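PDB 2QRU: Alpha/beta hydrolase fold-3 domain-containing protein from Enterococcus faecalis, which is of unknown function but probably acts as a hydrolase of the alpha/beta hydrolase superfamily. Local coordinates for residues L64-A69 against D75-T80; T80-F85 against T114-T119; G37-T42 against A183-F188. All coordinates share one frame; numbering follows the deposited sequence.

How the contacts relate
All three contacts lie in the alpha/beta hydrolase fold. Contact 3 spans the longest stretch of chain, from 37-42 to 183-188, and contacts 1 and 2 fall in series within that span. Contacts 1 and 2 share Thr80 and helix 74-93, with centres about 11 Å apart. They meet where Leu64 packs on Leu81 and Thr84. Contacts 1 and 3 have centres about 12 Å apart and are joined by a probable backbone hydrogen bond, Ala69 N to Met38 O, 2.7 Å. The centres of contacts 2 and 3 are about 21 Å apart, without touching. The helix pair of contact 2 is joined through contact 1 to the loop of contact 3, near the probable active site.

Contact 1 of 3, residues L64-A69 against D75-T80; sequences LDYLLA and DHILRT. With EDO (1,2-ethanediol), chain F.
Leu67 and Ile77 bring the backbones closest, with their CA atoms 5.4 Å apart. The 64-69 segment is an extended run leaving strand 59-64. Residues 75-80 lie in helix 74-93, which follows after a short connection. No direct hydrogen bond joins the two segments. One water bridges them instead: it accepts from Leu67 N at 2.8 Å and donates to Ile77 O at 3.0 Å.

Ile77 and Leu67 carry the contact almost equally. Ile77 CG1 is anti to the carbonyl carbon (chi1 -66°) and the chain is extended beyond, which lays the side chain along the loop backbone. CG1, CG2 and CD1 all crowd Leu67 O, and Ile77 CD1 comes within 3.3 Å of Leu67 O. This carbonyl oxygen is buried and has no polar partner in the model. Ile77 CD1 is also 4.2 Å from Ala69 CB. Tyr66 adds ring atom CD1 against Ile77 CG2. The CB of Leu67 points toward the helix, and its side chain crosses Thr80 at about a right angle. Leu67 CD1 lies 3.8 Å from both OG1 and CG2 of Thr80, and it also touches the ring of His76.

Tyr66 stacks on His34, and Tyr66 OH hydrogen-bonds His34 O. Trp165 covers Leu67 and Thr80. Tyr66 and Ile77 also touch Leu109 of helix 105-119, so the loop and two helices pack together beside the sheet.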
loop_
_atom_site.group_PDB
_atom_site.type_symbol
_atom_site.label_atom_id
_atom_site.label_comp_id
_atom_site.label_asym_id
_atom_site.label_seq_id
_atom_site.Cartn_x
_atom_site.Cartn_y
_atom_site.Cartn_z
ATOM N N LEU A 64 -1.911 9.045 1.389
ATOM C CA LEU A 64 -2.847 9.371 0.303
ATOM C C LEU A 64 -4.103 8.481 0.265
ATOM O O LEU A 64 -4.022 7.264 0.480
ATOM C CB LEU A 64 -2.078 9.272 -1.051
ATOM C CG LEU A 64 -2.719 9.788 -2.333
ATOM C CD1 LEU A 64 -3.077 11.289 -2.209
ATOM C CD2 LEU A 64 -1.829 9.533 -3.584
ATOM N N ASP A 65 -5.257 9.091 -0.038
ATOM C CA ASP A 65 -6.477 8.302 -0.247
ATOM C C ASP A 65 -6.412 7.531 -1.556
ATOM O O ASP A 65 -5.868 8.025 -2.549
ATOM C CB ASP A 65 -7.700 9.223 -0.397
ATOM C CG ASP A 65 -8.170 9.873 0.902
ATOM O OD1 ASP A 65 -7.762 9.501 2.017
ATOM O OD2 ASP A 65 -9.000 10.794 0.778
ATOM N N TYR A 66 -7.060 6.366 -1.584
ATOM C CA TYR A 66 -7.401 5.733 -2.847
ATOM C C TYR A 66 -8.804 5.105 -2.786
ATOM O O TYR A 66 -9.338 4.838 -1.693
ATOM C CB TYR A 66 -6.295 4.751 -3.241
ATOM C CG TYR A 66 -6.008 3.647 -2.230
ATOM C CD1 TYR A 66 -6.850 2.511 -2.145
ATOM C CD2 TYR A 66 -4.885 3.723 -1.362
ATOM C CE1 TYR A 66 -6.588 1.481 -1.251
ATOM C CE2 TYR A 66 -4.607 2.673 -0.476
ATOM C CZ TYR A 66 -5.441 1.558 -0.427
ATOM O OH TYR A 66 -5.150 0.515 0.431
ATOM N N LEU A 67 -9.417 4.922 -3.947
ATOM C CA LEU A 67 -10.775 4.376 -3.995
ATOM C C LEU A 67 -10.809 2.915 -3.526
ATOM O O LEU A 67 -9.806 2.172 -3.683
ATOM C CB LEU A 67 -11.349 4.521 -5.417
ATOM C CG LEU A 67 -11.616 5.977 -5.819
ATOM C CD1 LEU A 67 -11.993 6.014 -7.288
ATOM C CD2 LEU A 67 -12.733 6.638 -4.958
ATOM N N LEU A 68 -11.963 2.500 -2.987
ATOM C CA LEU A 68 -12.097 1.169 -2.409
ATOM C C LEU A 68 -13.154 0.359 -3.132
ATOM O O LEU A 68 -14.180 0.897 -3.566
ATOM C CB LEU A 68 -12.436 1.224 -0.917
ATOM C CG LEU A 68 -11.457 2.001 -0.026
ATOM C CD1 LEU A 68 -12.009 2.090 1.380
ATOM C CD2 LEU A 68 -10.060 1.348 -0.050
ATOM N N ALA A 69 -12.852 -0.931 -3.256
ATOM C CA ALA A 69 -13.756 -1.939 -3.808
ATOM C C ALA A 69 -14.733 -2.412 -2.723
ATOM O O ALA A 69 -14.468 -2.228 -1.519
ATOM C CB ALA A 69 -12.930 -3.115 -4.385
ATOM N N ASP A 75 -9.285 -2.018 -11.626
ATOM C CA ASP A 75 -8.814 -1.316 -12.821
ATOM C C ASP A 75 -9.018 0.193 -12.619
ATOM O O ASP A 75 -8.123 0.974 -12.892
ATOM C CB ASP A 75 -9.480 -1.831 -14.128
ATOM C CG ASP A 75 -11.003 -1.632 -14.164
ATOM O OD1 ASP A 75 -11.654 -1.659 -13.096
ATOM O OD2 ASP A 75 -11.559 -1.460 -15.278
ATOM N N HIS A 76 -10.188 0.580 -12.109
ATOM C CA HIS A 76 -10.530 1.988 -11.908
ATOM C C HIS A 76 -9.739 2.599 -10.726
ATOM O O HIS A 76 -9.279 3.749 -10.798
ATOM C CB HIS A 76 -12.042 2.093 -11.698
ATOM C CG HIS A 76 -12.583 3.487 -11.802
ATOM N ND1 HIS A 76 -13.600 3.825 -12.671
ATOM C CD2 HIS A 76 -12.265 4.625 -11.137
ATOM C CE1 HIS A 76 -13.883 5.110 -12.538
ATOM N NE2 HIS A 76 -13.088 5.619 -11.613
ATOM N N ILE A 77 -9.581 1.826 -9.650
ATOM C CA ILE A 77 -8.793 2.253 -8.494
ATOM C C ILE A 77 -7.382 2.640 -8.967
ATOM O O ILE A 77 -6.856 3.692 -8.583
ATOM C CB ILE A 77 -8.681 1.143 -7.400
ATOM C CG1 ILE A 77 -10.060 0.852 -6.786
ATOM C CG2 ILE A 77 -7.642 1.589 -6.280
ATOM C CD1 ILE A 77 -10.087 -0.336 -5.846
ATOM N N LEU A 78 -6.786 1.785 -9.810
ATOM C CA LEU A 78 -5.415 2.000 -10.309
ATOM C C LEU A 78 -5.344 3.241 -11.209
ATOM O O LEU A 78 -4.461 4.069 -11.019
ATOM C CB LEU A 78 -4.926 0.748 -11.075
ATOM C CG LEU A 78 -4.613 -0.435 -10.159
ATOM C CD1 LEU A 78 -4.316 -1.726 -10.945
ATOM C CD2 LEU A 78 -3.491 -0.068 -9.156
ATOM N N ARG A 79 -6.293 3.408 -12.138
ATOM C CA ARG A 79 -6.321 4.580 -13.008
ATOM C C ARG A 79 -6.425 5.873 -12.171
ATOM O O ARG A 79 -5.699 6.848 -12.398
ATOM C CB ARG A 79 -7.541 4.487 -13.947
ATOM C CG ARG A 79 -7.667 5.555 -14.995
ATOM C CD ARG A 79 -8.712 5.090 -16.045
ATOM N NE ARG A 79 -8.521 3.664 -16.331
ATOM C CZ ARG A 79 -9.431 2.691 -16.185
ATOM N NH1 ARG A 79 -10.680 2.955 -15.796
ATOM N NH2 ARG A 79 -9.085 1.430 -16.467
ATOM N N THR A 80 -7.354 5.863 -11.219
ATOM C CA THR A 80 -7.571 7.016 -10.322
ATOM C C THR A 80 -6.327 7.311 -9.468
ATOM O O THR A 80 -6.010 8.463 -9.209
ATOM C CB THR A 80 -8.830 6.820 -9.479
ATOM O OG1 THR A 80 -9.964 6.744 -10.362
ATOM C CG2 THR A 80 -9.038 8.006 -8.525
HETATM C C1 EDO F . -8.917 -2.586 -18.228
HETATM O O1 EDO F . -9.972 -1.815 -17.633
HETATM C C2 EDO F . -8.426 -3.602 -17.200
HETATM O O2 EDO F . -7.630 -4.636 -17.797
HETATM O O HOH W 1 -7.812 5.363 -6.242
#

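Contact 2 of 3, residues T80-F85 against T114-T119; sequences TLTETF and TKQLQT
Phe85 and Leu117 form the main link between two neighbouring helices of the alpha/beta hydrolase fold, 74-93 and 105-119. The second helix follows the probable nucleophile elbow. The closest CA atoms are those of Thr82 and Gln116, 7.0 Å apart.

The Phe85 ring is carried toward the other helix by a first torsion that sets CG anti to the backbone N (chi1 -175°). Leu117 comes over one face of this ring, crossing it at about a right angle. Leu117 CD1 stands above the centre of the Phe85 ring, 3.8 Å from the centroid and 10° off the normal, a clear CH-pi contact. The other methyl, Leu117 CD2, lies 3.6 Å from Phe85 CD2. Both branches of the leucine therefore press on the aromatic group. Phe98 of strand 98-103 also meets the Phe85 ring and touches Leu117.

Thr82 points at Gln116, but the meeting is not polar. Thr82 OG1 lies 3.7 Å from Gln116 CB and 3.9 Å from Gln116 CG, and has a weak hydrogen bond to Leu78 O in its own helix. The glutamine chain bends at chi2 (-50°), which turns its amide away from Thr82.

Two other threonines bond back to their own helices. Thr80 O accepts twice, from Thr84 N at 2.8 Å and from Thr84 OG1 at 2.7 Å, the hydroxyl lying above the carbonyl plane. In the other segment, Thr119 OG1 donates to Gln116 O at 2.6 Å, in the carbonyl plane.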
loop_
_atom_site.group_PDB
_atom_site.type_symbol
_atom_site.label_atom_id
_atom_site.label_comp_id
_atom_site.label_asym_id
_atom_site.label_seq_id
_atom_site.Cartn_x
_atom_site.Cartn_y
_atom_site.Cartn_z
ATOM N N THR A 80 -7.354 5.863 -11.219
ATOM C CA THR A 80 -7.571 7.016 -10.322
ATOM C C THR A 80 -6.327 7.311 -9.468
ATOM O O THR A 80 -6.010 8.463 -9.209
ATOM C CB THR A 80 -8.830 6.820 -9.479
ATOM O OG1 THR A 80 -9.964 6.744 -10.362
ATOM C CG2 THR A 80 -9.038 8.006 -8.525
ATOM N N LEU A 81 -5.600 6.261 -9.071
ATOM C CA LEU A 81 -4.388 6.454 -8.267
ATOM C C LEU A 81 -3.335 7.220 -9.095
ATOM O O LEU A 81 -2.694 8.149 -8.596
ATOM C CB LEU A 81 -3.869 5.111 -7.752
ATOM C CG LEU A 81 -2.578 5.169 -6.930
ATOM C CD1 LEU A 81 -2.676 6.130 -5.745
ATOM C CD2 LEU A 81 -2.150 3.738 -6.492
ATOM N N THR A 82 -3.211 6.873 -10.381
ATOM C CA THR A 82 -2.282 7.580 -11.262
ATOM C C THR A 82 -2.711 9.046 -11.376
ATOM O O THR A 82 -1.902 9.948 -11.141
ATOM C CB THR A 82 -2.245 6.947 -12.646
ATOM O OG1 THR A 82 -1.872 5.566 -12.530
ATOM C CG2 THR A 82 -1.226 7.659 -13.524
ATOM N N GLU A 83 -3.996 9.264 -11.633
ATOM C CA GLU A 83 -4.557 10.627 -11.675
ATOM C C GLU A 83 -4.209 11.396 -10.402
ATOM O O GLU A 83 -3.775 12.573 -10.453
ATOM C CB GLU A 83 -6.085 10.603 -11.827
ATOM C CG GLU A 83 -6.669 12.035 -11.870
ATOM C CD GLU A 83 -8.203 12.113 -11.840
ATOM O OE1 GLU A 83 -8.842 11.214 -11.232
ATOM O OE2 GLU A 83 -8.752 13.108 -12.406
ATOM N N THR A 84 -4.461 10.749 -9.267
ATOM C CA THR A 84 -4.262 11.355 -7.949
ATOM C C THR A 84 -2.797 11.714 -7.741
ATOM O O THR A 84 -2.474 12.820 -7.249
ATOM C CB THR A 84 -4.752 10.422 -6.826
ATOM O OG1 THR A 84 -6.135 10.093 -7.063
ATOM C CG2 THR A 84 -4.637 11.121 -5.474
ATOM N N PHE A 85 -1.909 10.803 -8.142
ATOM C CA PHE A 85 -0.488 11.102 -8.002
ATOM C C PHE A 85 -0.097 12.308 -8.840
ATOM O O PHE A 85 0.646 13.178 -8.381
ATOM C CB PHE A 85 0.421 9.922 -8.360
ATOM C CG PHE A 85 1.857 10.227 -8.084
ATOM C CD1 PHE A 85 2.400 9.955 -6.822
ATOM C CD2 PHE A 85 2.642 10.891 -9.037
ATOM C CE1 PHE A 85 3.733 10.300 -6.533
ATOM C CE2 PHE A 85 3.989 11.236 -8.735
ATOM C CZ PHE A 85 4.511 10.942 -7.509
ATOM N N THR A 114 4.025 2.622 -9.769
ATOM C CA THR A 114 5.391 2.798 -10.267
ATOM C C THR A 114 5.492 2.521 -11.769
ATOM O O THR A 114 6.038 3.313 -12.517
ATOM C CB THR A 114 6.386 1.942 -9.468
ATOM O OG1 THR A 114 6.387 2.405 -8.119
ATOM C CG2 THR A 114 7.806 2.124 -10.049
ATOM N N LYS A 115 4.928 1.400 -12.197
ATOM C CA LYS A 115 4.921 1.068 -13.626
ATOM C C LYS A 115 4.297 2.203 -14.457
ATOM O O LYS A 115 4.839 2.633 -15.509
ATOM C CB LYS A 115 4.172 -0.234 -13.821
ATOM C CG LYS A 115 4.075 -0.647 -15.313
ATOM C CD LYS A 115 3.118 -1.824 -15.435
ATOM C CE LYS A 115 2.909 -2.215 -16.877
ATOM N NZ LYS A 115 4.200 -2.518 -17.560
ATOM N N GLN A 116 3.154 2.698 -13.989
ATOM C CA GLN A 116 2.466 3.788 -14.704
ATOM C C GLN A 116 3.249 5.092 -14.707
ATOM O O GLN A 116 3.285 5.790 -15.737
ATOM C CB GLN A 116 1.068 4.005 -14.147
ATOM C CG GLN A 116 0.180 2.847 -14.423
ATOM C CD GLN A 116 0.235 2.431 -15.903
ATOM O OE1 GLN A 116 0.091 3.265 -16.807
ATOM N NE2 GLN A 116 0.451 1.135 -16.147
ATOM N N LEU A 117 3.856 5.420 -13.569
ATOM C CA LEU A 117 4.705 6.623 -13.431
ATOM C C LEU A 117 5.937 6.631 -14.350
ATOM O O LEU A 117 6.303 7.685 -14.893
ATOM C CB LEU A 117 5.103 6.879 -11.981
ATOM C CG LEU A 117 3.958 7.197 -11.014
ATOM C CD1 LEU A 117 4.523 7.530 -9.629
ATOM C CD2 LEU A 117 3.073 8.346 -11.529
ATOM N N GLN A 118 6.553 5.463 -14.559
ATOM C CA GLN A 118 7.631 5.361 -15.553
ATOM C C GLN A 118 7.214 5.909 -16.907
ATOM O O GLN A 118 8.024 6.527 -17.601
ATOM C CB GLN A 118 8.117 3.910 -15.705
ATOM C CG GLN A 118 8.942 3.434 -14.529
ATOM C CD GLN A 118 9.249 1.937 -14.567
ATOM O OE1 GLN A 118 8.361 1.119 -14.742
ATOM N NE2 GLN A 118 10.494 1.588 -14.351
ATOM N N THR A 119 5.953 5.709 -17.294
ATOM C CA THR A 119 5.477 6.148 -18.597
ATOM C C THR A 119 5.269 7.664 -18.678
ATOM O O THR A 119 5.242 8.251 -19.765
ATOM C CB THR A 119 4.149 5.459 -19.021
ATOM O OG1 THR A 119 3.048 6.058 -18.325
ATOM C CG2 THR A 119 4.193 3.958 -18.755
#

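Contact 3 of 3, residues G37-T42 against A183-F188; sequences GMIYGT and ALLPHF. With PO4 (phosphate ion), chain B; EDO (1,2-ethanediol), chain G.
Ile39 packs on Leu185 and Phe188 just beyond the His-Gly-Gly-Gly motif, which in relatives of this family forms part of the oxyanion hole. Gly37 is its last glycine. Helix 185-189 follows helix 173-181, which is closed by a Schellman motif, with Ala183, at positive phi, the first residue to leave helical angles.

The contact is apolar, with no hydrogen bond between the segments. Ile39 points toward the short helix. Its chi2 of -86° bends the long branch, and CD1 does most of the touching. Ile39 CD1 lies 4.1 Å from Leu185 CD1 and 4.2 Å from Phe188 CB. At the edge of the Phe188 ring, near its plane, Ile39 CD1 is 4.2 Å from Phe188 CD2. Leu185, with CG anti to the backbone N (chi1 -167°), brings its CD1 to the long branch of Ile39. Tyr176 of helix 173-181 and Tyr189 also touch Ile39.

Two polar bonds tie the loop: Tyr189 OH bonds Gly37 O, and Arg172 NE bonds Ile39 O. Thr42 N donates at 3.0 Å to O2 of an ethanediol, probably from the crystallisation liquor, which also approaches Gly41 CA.

Gly37 N donates to phosphate O4 at 2.7 Å. The phosphate, probably of the same origin, also bonds His249 NE2. The backbone N-H groups of Gly36, Gly37 and Ala105 converge on this anion, with His249 beside it, consistent with the oxyanion hole of an alpha/beta hydrolase.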
loop_
_atom_site.group_PDB
_atom_site.type_symbol
_atom_site.label_atom_id
_atom_site.label_comp_id
_atom_site.label_asym_id
_atom_site.label_seq_id
_atom_site.Cartn_x
_atom_site.Cartn_y
_atom_site.Cartn_z
ATOM N N GLY A 37 -6.674 -4.356 2.015
ATOM C CA GLY A 37 -7.176 -5.231 0.937
ATOM C C GLY A 37 -7.880 -4.557 -0.238
ATOM O O GLY A 37 -8.550 -5.239 -1.016
HETATM N N MSE A 38 -7.719 -3.240 -0.369
HETATM C CA MSE A 38 -8.458 -2.411 -1.346
HETATM C C MSE A 38 -9.956 -2.436 -1.135
HETATM O O MSE A 38 -10.712 -2.087 -2.043
HETATM C CB MSE A 38 -8.097 -2.775 -2.801
HETATM C CG MSE A 38 -6.635 -2.423 -3.087
HETATM SE SE MSE A 38 -6.044 -3.165 -4.831
HETATM C CE MSE A 38 -5.952 -5.060 -4.309
ATOM N N ILE A 39 -10.373 -2.875 0.058
ATOM C CA ILE A 39 -11.789 -2.859 0.450
ATOM C C ILE A 39 -12.068 -1.986 1.689
ATOM O O ILE A 39 -13.156 -1.385 1.806
ATOM C CB ILE A 39 -12.344 -4.287 0.740
ATOM C CG1 ILE A 39 -12.065 -5.276 -0.417
ATOM C CG2 ILE A 39 -13.823 -4.227 1.162
ATOM C CD1 ILE A 39 -13.021 -5.283 -1.472
ATOM N N TYR A 40 -11.130 -1.941 2.642
ATOM C CA TYR A 40 -11.309 -1.101 3.822
ATOM C C TYR A 40 -10.054 -0.278 4.136
ATOM O O TYR A 40 -9.063 -0.361 3.425
ATOM C CB TYR A 40 -11.768 -1.940 5.035
ATOM C CG TYR A 40 -10.689 -2.734 5.763
ATOM C CD1 TYR A 40 -10.223 -3.963 5.273
ATOM C CD2 TYR A 40 -10.152 -2.259 6.968
ATOM C CE1 TYR A 40 -9.223 -4.687 5.956
ATOM C CE2 TYR A 40 -9.158 -2.967 7.658
ATOM C CZ TYR A 40 -8.713 -4.182 7.167
ATOM O OH TYR A 40 -7.731 -4.857 7.876
ATOM N N GLY A 41 -10.141 0.547 5.176
ATOM C CA GLY A 41 -8.944 1.177 5.735
ATOM C C GLY A 41 -8.780 2.634 5.372
ATOM O O GLY A 41 -9.647 3.234 4.713
ATOM N N THR A 42 -7.640 3.196 5.784
ATOM C CA THR A 42 -7.484 4.623 5.836
ATOM C C THR A 42 -6.014 5.014 5.831
ATOM O O THR A 42 -5.188 4.320 6.423
ATOM C CB THR A 42 -8.175 5.160 7.130
ATOM O OG1 THR A 42 -7.922 6.557 7.276
ATOM C CG2 THR A 42 -7.653 4.430 8.373
ATOM N N ALA A 183 -15.957 -16.315 -1.007
ATOM C CA ALA A 183 -15.326 -16.463 -2.326
ATOM C C ALA A 183 -15.736 -15.355 -3.319
ATOM O O ALA A 183 -15.823 -15.586 -4.525
ATOM C CB ALA A 183 -15.601 -17.876 -2.907
ATOM N N LEU A 184 -15.969 -14.148 -2.805
ATOM C CA LEU A 184 -16.463 -13.036 -3.628
ATOM C C LEU A 184 -15.390 -11.976 -3.896
ATOM O O LEU A 184 -15.636 -10.973 -4.576
ATOM C CB LEU A 184 -17.662 -12.366 -2.953
ATOM C CG LEU A 184 -18.982 -13.130 -2.859
ATOM C CD1 LEU A 184 -19.930 -12.393 -1.930
ATOM C CD2 LEU A 184 -19.601 -13.304 -4.232
ATOM N N LEU A 185 -14.198 -12.175 -3.349
ATOM C CA LEU A 185 -13.200 -11.134 -3.468
ATOM C C LEU A 185 -12.900 -10.776 -4.932
ATOM O O LEU A 185 -12.901 -9.598 -5.280
ATOM C CB LEU A 185 -11.926 -11.467 -2.671
ATOM C CG LEU A 185 -10.975 -10.295 -2.486
ATOM C CD1 LEU A 185 -11.678 -9.097 -1.858
ATOM C CD2 LEU A 185 -9.709 -10.717 -1.681
ATOM N N PRO A 186 -12.656 -11.785 -5.802
ATOM C CA PRO A 186 -12.449 -11.408 -7.200
ATOM C C PRO A 186 -13.620 -10.627 -7.784
ATOM O O PRO A 186 -13.404 -9.656 -8.505
ATOM C CB PRO A 186 -12.260 -12.764 -7.903
ATOM C CG PRO A 186 -11.679 -13.630 -6.814
ATOM C CD PRO A 186 -12.504 -13.242 -5.617
ATOM N N HIS A 187 -14.845 -11.030 -7.454
ATOM C CA HIS A 187 -16.029 -10.349 -7.973
ATOM C C HIS A 187 -16.055 -8.907 -7.451
ATOM O O HIS A 187 -16.328 -7.971 -8.213
ATOM C CB HIS A 187 -17.313 -11.091 -7.599
ATOM C CG HIS A 187 -18.549 -10.451 -8.149
ATOM N ND1 HIS A 187 -18.917 -10.566 -9.473
ATOM C CD2 HIS A 187 -19.482 -9.661 -7.565
ATOM C CE1 HIS A 187 -20.036 -9.886 -9.676
ATOM N NE2 HIS A 187 -20.396 -9.327 -8.535
ATOM N N PHE A 188 -15.756 -8.741 -6.166
ATOM C CA PHE A 188 -15.716 -7.406 -5.556
ATOM C C PHE A 188 -14.686 -6.536 -6.270
ATOM O O PHE A 188 -14.910 -5.352 -6.494
ATOM C CB PHE A 188 -15.411 -7.484 -4.055
ATOM C CG PHE A 188 -16.631 -7.711 -3.193
ATOM C CD1 PHE A 188 -17.822 -8.205 -3.740
ATOM C CD2 PHE A 188 -16.580 -7.456 -1.827
ATOM C CE1 PHE A 188 -18.948 -8.419 -2.938
ATOM C CE2 PHE A 188 -17.705 -7.675 -1.018
ATOM C CZ PHE A 188 -18.877 -8.151 -1.570
HETATM P P PO4 B . -4.342 -5.835 4.029
HETATM O O1 PO4 B . -3.876 -7.190 3.516
HETATM O O2 PO4 B . -5.768 -5.996 4.542
HETATM O O3 PO4 B . -3.518 -5.393 5.241
HETATM O O4 PO4 B . -4.214 -4.829 2.898
HETATM C C1 EDO G . -5.536 -0.877 8.651
HETATM O O1 EDO G . -4.426 -1.617 8.102
HETATM C C2 EDO G . -6.366 -0.397 7.449
HETATM O O2 EDO G . -6.142 0.958 7.041
#